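Local atomic coordinates of lipoxygenase (Cyanothece sp., PDB entry 5EK8), a protein that probably uses a non-heme iron to add molecular oxygen to polyunsaturated fatty acids, as a lipoxygenase of 9R specificity. Residues A[460-471]-A[552-560]; A[26-34]-A[188-196]. One frame throughout, in Å; residues are numbered along the deposited sequence.

Contact 1: A[460-471]-A[552-560]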
# COMPACT_ATOMS: atom_id res chain seq x y z
N TRP A 460 0.49 18.58 3.05
CA TRP A 460 0.21 18.84 1.65
C TRP A 460 0.97 20.06 1.17
O TRP A 460 1.53 20.06 0.07
CB TRP A 460 -1.29 19.04 1.43
CG TRP A 460 -1.68 19.16 -0.01
CD1 TRP A 460 -2.04 20.30 -0.67
CD2 TRP A 460 -1.73 18.11 -0.98
NE1 TRP A 460 -2.32 20.02 -1.98
CE2 TRP A 460 -2.14 18.68 -2.20
CE3 TRP A 460 -1.47 16.74 -0.93
CZ2 TRP A 460 -2.29 17.93 -3.36
CZ3 TRP A 460 -1.62 15.99 -2.09
CH2 TRP A 460 -2.03 16.59 -3.29
N GLN A 461 1.01 21.11 1.99
CA GLN A 461 1.75 22.32 1.62
C GLN A 461 3.25 22.03 1.58
O GLN A 461 3.96 22.56 0.71
CB GLN A 461 1.44 23.46 2.60
CG GLN A 461 0.45 24.48 2.05
CD GLN A 461 -0.81 23.83 1.48
OE1 GLN A 461 -1.63 23.28 2.22
NE2 GLN A 461 -0.96 23.89 0.16
N ILE A 462 3.71 21.19 2.49
CA ILE A 462 5.11 20.74 2.44
C ILE A 462 5.42 20.05 1.11
O ILE A 462 6.41 20.36 0.45
CB ILE A 462 5.44 19.78 3.59
CG1 ILE A 462 5.31 20.50 4.93
CG2 ILE A 462 6.85 19.25 3.44
CD1 ILE A 462 5.55 19.60 6.12
N LEU A 463 4.55 19.12 0.72
CA LEU A 463 4.69 18.41 -0.55
C LEU A 463 4.64 19.36 -1.74
O LEU A 463 5.34 19.17 -2.72
CB LEU A 463 3.60 17.34 -0.70
CG LEU A 463 3.63 16.21 0.34
CD1 LEU A 463 2.74 15.06 -0.10
CD2 LEU A 463 5.05 15.73 0.62
N THR A 464 3.82 20.40 -1.63
CA THR A 464 3.74 21.40 -2.69
C THR A 464 5.07 22.11 -2.87
O THR A 464 5.60 22.18 -3.98
CB THR A 464 2.64 22.42 -2.40
OG1 THR A 464 1.39 21.74 -2.25
CG2 THR A 464 2.54 23.41 -3.54
N GLU A 465 5.60 22.64 -1.76
CA GLU A 465 6.92 23.28 -1.77
C GLU A 465 7.98 22.35 -2.36
O GLU A 465 8.73 22.74 -3.26
CB GLU A 465 7.34 23.69 -0.36
CG GLU A 465 6.51 24.78 0.28
CD GLU A 465 7.00 25.14 1.68
OE1 GLU A 465 8.23 25.31 1.86
OE2 GLU A 465 6.16 25.23 2.61
N TYR A 466 8.00 21.13 -1.86
CA TYR A 466 8.97 20.13 -2.30
C TYR A 466 8.90 19.89 -3.80
O TYR A 466 9.91 20.00 -4.49
CB TYR A 466 8.74 18.81 -1.55
CG TYR A 466 9.49 17.63 -2.12
CD1 TYR A 466 10.88 17.67 -2.28
CD2 TYR A 466 8.82 16.48 -2.50
CE1 TYR A 466 11.56 16.59 -2.80
CE2 TYR A 466 9.49 15.40 -3.02
CZ TYR A 466 10.86 15.45 -3.17
OH TYR A 466 11.53 14.36 -3.68
N VAL A 467 7.71 19.56 -4.29
CA VAL A 467 7.50 19.25 -5.70
C VAL A 467 7.89 20.43 -6.60
O VAL A 467 8.61 20.25 -7.59
CB VAL A 467 6.04 18.87 -5.99
CG1 VAL A 467 5.79 18.74 -7.49
CG2 VAL A 467 5.68 17.58 -5.28
N ASP A 468 7.42 21.62 -6.24
CA ASP A 468 7.77 22.82 -6.99
C ASP A 468 9.28 22.99 -7.08
O ASP A 468 9.84 23.17 -8.17
CB ASP A 468 7.14 24.07 -6.35
CG ASP A 468 5.68 24.23 -6.70
OD1 ASP A 468 5.28 23.81 -7.80
OD2 ASP A 468 4.93 24.80 -5.88
N ALA A 469 9.95 22.91 -5.93
CA ALA A 469 11.40 23.05 -5.86
C ALA A 469 12.11 22.03 -6.74
O ALA A 469 12.96 22.39 -7.57
CB ALA A 469 11.87 22.93 -4.43
N PHE A 470 11.77 20.76 -6.56
CA PHE A 470 12.39 19.67 -7.30
C PHE A 470 12.24 19.87 -8.80
O PHE A 470 13.22 19.78 -9.55
CB PHE A 470 11.79 18.33 -6.89
CG PHE A 470 12.47 17.14 -7.50
CD1 PHE A 470 12.06 16.65 -8.73
CD2 PHE A 470 13.50 16.50 -6.84
CE1 PHE A 470 12.68 15.55 -9.30
CE2 PHE A 470 14.13 15.40 -7.39
CZ PHE A 470 13.72 14.93 -8.63
N PHE A 471 11.01 20.13 -9.23
CA PHE A 471 10.72 20.35 -10.64
C PHE A 471 11.54 21.50 -11.19
O PHE A 471 12.04 21.44 -12.32
CB PHE A 471 9.23 20.61 -10.86
CG PHE A 471 8.43 19.37 -11.11
CD1 PHE A 471 7.90 19.12 -12.37
CD2 PHE A 471 8.21 18.44 -10.10
CE1 PHE A 471 7.17 17.97 -12.61
CE2 PHE A 471 7.48 17.30 -10.34
CZ PHE A 471 6.96 17.06 -11.59
N ILE A 552 3.18 19.53 -17.23
CA ILE A 552 4.05 19.64 -16.06
C ILE A 552 3.22 19.75 -14.79
O ILE A 552 3.50 19.06 -13.81
CB ILE A 552 4.99 20.86 -16.17
CG1 ILE A 552 6.04 20.65 -17.27
CG2 ILE A 552 5.69 21.12 -14.85
CD1 ILE A 552 7.13 19.67 -16.89
N ASP A 553 2.18 20.59 -14.81
CA ASP A 553 1.30 20.72 -13.65
C ASP A 553 0.61 19.40 -13.32
O ASP A 553 0.47 19.03 -12.15
CB ASP A 553 0.27 21.82 -13.88
CG ASP A 553 0.88 23.20 -13.86
OD1 ASP A 553 1.97 23.36 -13.26
OD2 ASP A 553 0.27 24.13 -14.43
N ASN A 554 0.18 18.70 -14.36
CA ASN A 554 -0.38 17.36 -14.22
C ASN A 554 0.56 16.43 -13.48
O ASN A 554 0.18 15.76 -12.52
CB ASN A 554 -0.71 16.77 -15.59
CG ASN A 554 -2.07 17.19 -16.10
OD1 ASN A 554 -2.82 17.88 -15.42
ND2 ASN A 554 -2.40 16.77 -17.32
N LEU A 555 1.81 16.40 -13.94
CA LEU A 555 2.83 15.55 -13.34
C LEU A 555 3.08 15.93 -11.88
O LEU A 555 3.17 15.05 -11.02
CB LEU A 555 4.13 15.62 -14.14
CG LEU A 555 5.18 14.59 -13.72
CD1 LEU A 555 4.60 13.18 -13.79
CD2 LEU A 555 6.42 14.71 -14.60
N LYS A 556 3.20 17.22 -11.61
CA LYS A 556 3.38 17.72 -10.25
C LYS A 556 2.25 17.25 -9.34
O LYS A 556 2.49 16.84 -8.20
CB LYS A 556 3.47 19.25 -10.24
CG LYS A 556 4.70 19.80 -10.94
CD LYS A 556 4.44 21.19 -11.50
CE LYS A 556 4.67 22.26 -10.46
NZ LYS A 556 6.11 22.56 -10.30
N GLN A 557 1.02 17.31 -9.84
CA GLN A 557 -0.13 16.90 -9.05
C GLN A 557 -0.11 15.40 -8.78
O GLN A 557 -0.39 14.95 -7.66
CB GLN A 557 -1.44 17.30 -9.74
CG GLN A 557 -2.70 16.67 -9.13
CD GLN A 557 -2.87 16.97 -7.64
OE1 GLN A 557 -2.32 17.94 -7.12
NE2 GLN A 557 -3.64 16.14 -6.96
N CYS A 558 0.21 14.62 -9.80
CA CYS A 558 0.29 13.17 -9.66
C CYS A 558 1.36 12.80 -8.62
O CYS A 558 1.16 11.92 -7.78
CB CYS A 558 0.60 12.51 -11.01
SG CYS A 558 0.55 10.70 -11.01
N CYS A 559 2.48 13.50 -8.68
CA CYS A 559 3.58 13.30 -7.74
C CYS A 559 3.15 13.62 -6.31
O CYS A 559 3.42 12.84 -5.39
CB CYS A 559 4.77 14.16 -8.15
SG CYS A 559 5.63 13.58 -9.64
N ARG A 560 2.47 14.75 -6.13
CA ARG A 560 1.89 15.12 -4.84
C ARG A 560 0.97 14.02 -4.31
O ARG A 560 1.05 13.64 -3.14
CB ARG A 560 1.10 16.42 -4.95
CG ARG A 560 1.94 17.69 -4.87
CD ARG A 560 1.04 18.91 -4.74
NE ARG A 560 0.19 19.13 -5.91
CZ ARG A 560 0.51 19.91 -6.93
NH1 ARG A 560 1.66 20.56 -6.95
NH2 ARG A 560 -0.33 20.05 -7.95
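Lys556 does two jobs: its CG lies over the centre of the Phe471 ring, 3.4 Å from the centroid, in a CH-pi contact, while its ammonium group forms a salt bridge with Asp468. Bends at chi3 (86°) and chi4 (79°) fold the chain end past the CB side of Phe471, bringing Lys556 NZ to 2.9 Å from Asp468 OD1, on its anti lone pair. Phe471 is a knob among Ile552, Leu555, Lys556 and Cys559. Leu555 CG meets the ring edge in plane, and Cys559 SG, also at the edge, is 5.3 Å from the Phe471 ring centroid.

Arg560 is the reciprocal knob among Trp460, Leu463, Thr464 and Val467. Arg560 CD sits off-centre over the six-membered ring of Trp460, 4.2 Å from the centroid. Arg560 NE and NH2 grip Gln557 OE1 side-on, each at 3.0 Å, and Gln557 NE2 donates to Trp437 O and Trp440 O. The axes of 460-471 and 552-560 run 136° apart, N to C, and helix 549-574 carries iron ligands His570 and Asn574. Both basic chains can thus pack through carbon because their charged ends are held beyond: two N-H groups fix the guanidinium on Gln557 OE1, and Asp468 probably balances the lysine.

Contact 2: A[26-34]-A[188-196]; sequences GRKLIEEKA and VGRKFQAYA
Arg27 lies over one face of the Phe192 ring and Ile30 comes in at its edge, so two neighbouring turns of helix 24-36 meet the same aromatic group in different ways. The aliphatic part of the arginine does the covering: Arg27 CD is 4.1 Å from the Phe192 ring centroid, 14° off the normal, and Arg27 CG approaches to 3.5 Å from Phe192 CE1. Beyond CD the guanidinium stands almost perpendicular to the ring (89° between planes) and is too distant for more than a weak cation-pi attraction; its NH1 instead forms a salt bridge with Asp22. The opposite face of Phe192 is met near its rim by Val188 O, from the preceding turn of the same helix.

Near the ring plane, Ile30 CD1 reaches Phe192 CE1 at 3.6 Å, the two side chains sliding past each other in opposite directions. Glu31 crosses Phe192 at about a right angle and meets the edge through its CG, 3.7 Å from Phe192 CZ.

This is knobs-into-holes packing in a nearly antiparallel helix pair, where the axes of 26-34 and 188-196 come within 10.4 Å. Ile30 is the knob, seated among Val188, Lys191, Phe192 and Tyr195. Its two branches divide the work: CG2, anti to the backbone nitrogen, meets Val188 CG1 and Lys191 CD, whereas the CG1 branch extends to the Tyr195 ring, Ile30 CD1 to Tyr195 CE2 being 3.7 Å. Ile21 of helix 2-21 touches both Ile30 and Tyr195, extending the apolar patch.

Toward the start of helix 188-214, Val188 CG1 also packs on Ala34 CB at 3.6 Å. Lys33 and Lys191 cross at about a right angle, and although Lys33 NZ is only 4.5 Å from Lys191 NZ, the latter is paired with Asp185 in a salt bridge.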
# COMPACT_ATOMS: atom_id res chain seq x y z
N GLY A 26 19.22 -17.77 9.95
CA GLY A 26 18.30 -16.97 9.17
C GLY A 26 18.91 -15.66 8.73
O GLY A 26 18.80 -15.28 7.57
N ARG A 27 19.54 -14.96 9.66
CA ARG A 27 20.10 -13.65 9.36
C ARG A 27 21.23 -13.73 8.33
O ARG A 27 21.32 -12.89 7.44
CB ARG A 27 20.58 -12.96 10.64
CG ARG A 27 19.45 -12.28 11.41
CD ARG A 27 19.95 -11.28 12.43
NE ARG A 27 20.00 -11.86 13.77
CZ ARG A 27 18.93 -12.08 14.53
NH1 ARG A 27 17.72 -11.78 14.07
NH2 ARG A 27 19.07 -12.62 15.74
N LYS A 28 22.07 -14.76 8.45
CA LYS A 28 23.11 -14.98 7.45
C LYS A 28 22.50 -15.19 6.06
O LYS A 28 22.91 -14.55 5.09
CB LYS A 28 24.00 -16.17 7.83
CG LYS A 28 25.10 -16.47 6.83
CD LYS A 28 26.20 -17.33 7.45
CE LYS A 28 27.31 -17.64 6.45
NZ LYS A 28 26.85 -18.53 5.34
N LEU A 29 21.50 -16.07 5.98
CA LEU A 29 20.87 -16.33 4.69
C LEU A 29 20.23 -15.08 4.09
O LEU A 29 20.35 -14.83 2.89
CB LEU A 29 19.82 -17.43 4.81
CG LEU A 29 20.40 -18.84 4.92
CD1 LEU A 29 19.30 -19.88 4.73
CD2 LEU A 29 21.53 -19.05 3.91
N ILE A 30 19.54 -14.31 4.92
CA ILE A 30 18.91 -13.07 4.48
C ILE A 30 19.94 -12.09 3.94
O ILE A 30 19.83 -11.61 2.81
CB ILE A 30 18.12 -12.40 5.62
CG1 ILE A 30 16.90 -13.23 6.00
CG2 ILE A 30 17.69 -11.00 5.21
CD1 ILE A 30 16.09 -12.63 7.13
N GLU A 31 20.95 -11.81 4.76
CA GLU A 31 21.98 -10.85 4.40
C GLU A 31 22.70 -11.24 3.11
O GLU A 31 23.01 -10.39 2.27
CB GLU A 31 22.99 -10.70 5.54
CG GLU A 31 22.44 -9.97 6.76
CD GLU A 31 23.42 -9.90 7.91
OE1 GLU A 31 24.06 -10.93 8.22
OE2 GLU A 31 23.56 -8.82 8.52
N GLU A 32 22.96 -12.54 2.95
CA GLU A 32 23.67 -12.98 1.76
C GLU A 32 22.75 -12.91 0.54
O GLU A 32 23.19 -12.49 -0.53
CB GLU A 32 24.24 -14.38 1.96
CG GLU A 32 25.59 -14.33 2.67
CD GLU A 32 26.07 -15.68 3.16
OE1 GLU A 32 25.49 -16.71 2.75
OE2 GLU A 32 27.03 -15.71 3.95
N LYS A 33 21.48 -13.26 0.72
CA LYS A 33 20.47 -13.09 -0.32
C LYS A 33 20.47 -11.65 -0.82
O LYS A 33 20.38 -11.40 -2.02
CB LYS A 33 19.08 -13.45 0.21
CG LYS A 33 17.97 -13.44 -0.84
CD LYS A 33 16.65 -13.82 -0.19
CE LYS A 33 15.60 -14.24 -1.21
NZ LYS A 33 14.43 -14.92 -0.58
N ALA A 34 20.58 -10.72 0.12
CA ALA A 34 20.67 -9.30 -0.22
C ALA A 34 21.96 -8.97 -0.97
O ALA A 34 21.95 -8.16 -1.89
CB ALA A 34 20.57 -8.46 1.03
N VAL A 188 17.13 -5.35 4.28
CA VAL A 188 17.39 -6.39 5.28
C VAL A 188 16.88 -5.97 6.65
O VAL A 188 16.49 -6.81 7.47
CB VAL A 188 18.89 -6.73 5.37
CG1 VAL A 188 19.29 -7.68 4.25
CG2 VAL A 188 19.71 -5.47 5.34
N GLY A 189 16.87 -4.66 6.90
CA GLY A 189 16.35 -4.12 8.14
C GLY A 189 14.87 -4.38 8.30
O GLY A 189 14.43 -4.87 9.33
N ARG A 190 14.10 -4.02 7.27
CA ARG A 190 12.66 -4.26 7.22
C ARG A 190 12.34 -5.74 7.48
O ARG A 190 11.45 -6.07 8.28
CB ARG A 190 12.12 -3.80 5.86
CG ARG A 190 10.76 -4.34 5.45
CD ARG A 190 9.67 -3.95 6.43
NE ARG A 190 8.37 -4.52 6.06
CZ ARG A 190 8.09 -5.82 6.09
NH1 ARG A 190 6.88 -6.24 5.73
NH2 ARG A 190 9.01 -6.70 6.46
N LYS A 191 13.10 -6.62 6.83
CA LYS A 191 12.98 -8.06 7.04
C LYS A 191 13.24 -8.45 8.50
O LYS A 191 12.44 -9.16 9.12
CB LYS A 191 13.96 -8.81 6.13
CG LYS A 191 13.64 -8.73 4.65
CD LYS A 191 14.31 -9.87 3.89
CE LYS A 191 13.95 -9.86 2.41
NZ LYS A 191 14.49 -11.07 1.69
N PHE A 192 14.36 -7.97 9.05
CA PHE A 192 14.75 -8.29 10.41
C PHE A 192 13.72 -7.84 11.44
O PHE A 192 13.35 -8.60 12.34
CB PHE A 192 16.11 -7.66 10.73
CG PHE A 192 17.27 -8.33 10.06
CD1 PHE A 192 17.12 -9.59 9.51
CD2 PHE A 192 18.50 -7.71 9.99
CE1 PHE A 192 18.19 -10.22 8.89
CE2 PHE A 192 19.57 -8.33 9.38
CZ PHE A 192 19.42 -9.59 8.83
N GLN A 193 13.24 -6.61 11.29
CA GLN A 193 12.18 -6.09 12.16
C GLN A 193 10.94 -6.97 12.06
O GLN A 193 10.31 -7.30 13.07
CB GLN A 193 11.84 -4.65 11.80
CG GLN A 193 12.89 -3.64 12.20
CD GLN A 193 12.31 -2.27 12.43
OE1 GLN A 193 11.09 -2.11 12.51
NE2 GLN A 193 13.17 -1.26 12.55
N ALA A 194 10.58 -7.34 10.83
CA ALA A 194 9.41 -8.19 10.64
C ALA A 194 9.54 -9.49 11.41
O ALA A 194 8.66 -9.84 12.22
CB ALA A 194 9.20 -8.47 9.16
N TYR A 195 10.63 -10.20 11.18
CA TYR A 195 10.82 -11.52 11.77
C TYR A 195 10.97 -11.44 13.28
O TYR A 195 10.56 -12.36 14.00
CB TYR A 195 12.03 -12.22 11.13
CG TYR A 195 11.77 -12.61 9.69
CD1 TYR A 195 10.61 -13.30 9.34
CD2 TYR A 195 12.65 -12.25 8.68
CE1 TYR A 195 10.36 -13.65 8.03
CE2 TYR A 195 12.41 -12.59 7.36
CZ TYR A 195 11.25 -13.29 7.03
OH TYR A 195 10.99 -13.64 5.72
N ALA A 196 11.52 -10.34 13.77
CA ALA A 196 11.66 -10.13 15.20
C ALA A 196 10.30 -9.96 15.85
O ALA A 196 9.96 -10.67 16.81
CB ALA A 196 12.54 -8.92 15.47

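How the contacts relate
Contacts 1 and 2 illustrate how separate helix pairs build up a large enzyme with more helix than strand. Their centres are 35 Å apart, their nearest atoms about 21 Å, and they share no helix. In chain order contact 2 closes first, linking helix 24-36 to helix 188-214 across an intervening, strand-rich region consistent with the PLAT domain. Contact 1 follows, joining helices 451-473 and 549-574. Neither contact includes an iron ligand, though each has a side chain within about 12 Å of one: in contact 1 the side chain of Leu463 is about 12 Å from that of His570, and in contact 2 that of Tyr195 is about 11 Å from that of the C-terminal Ile668.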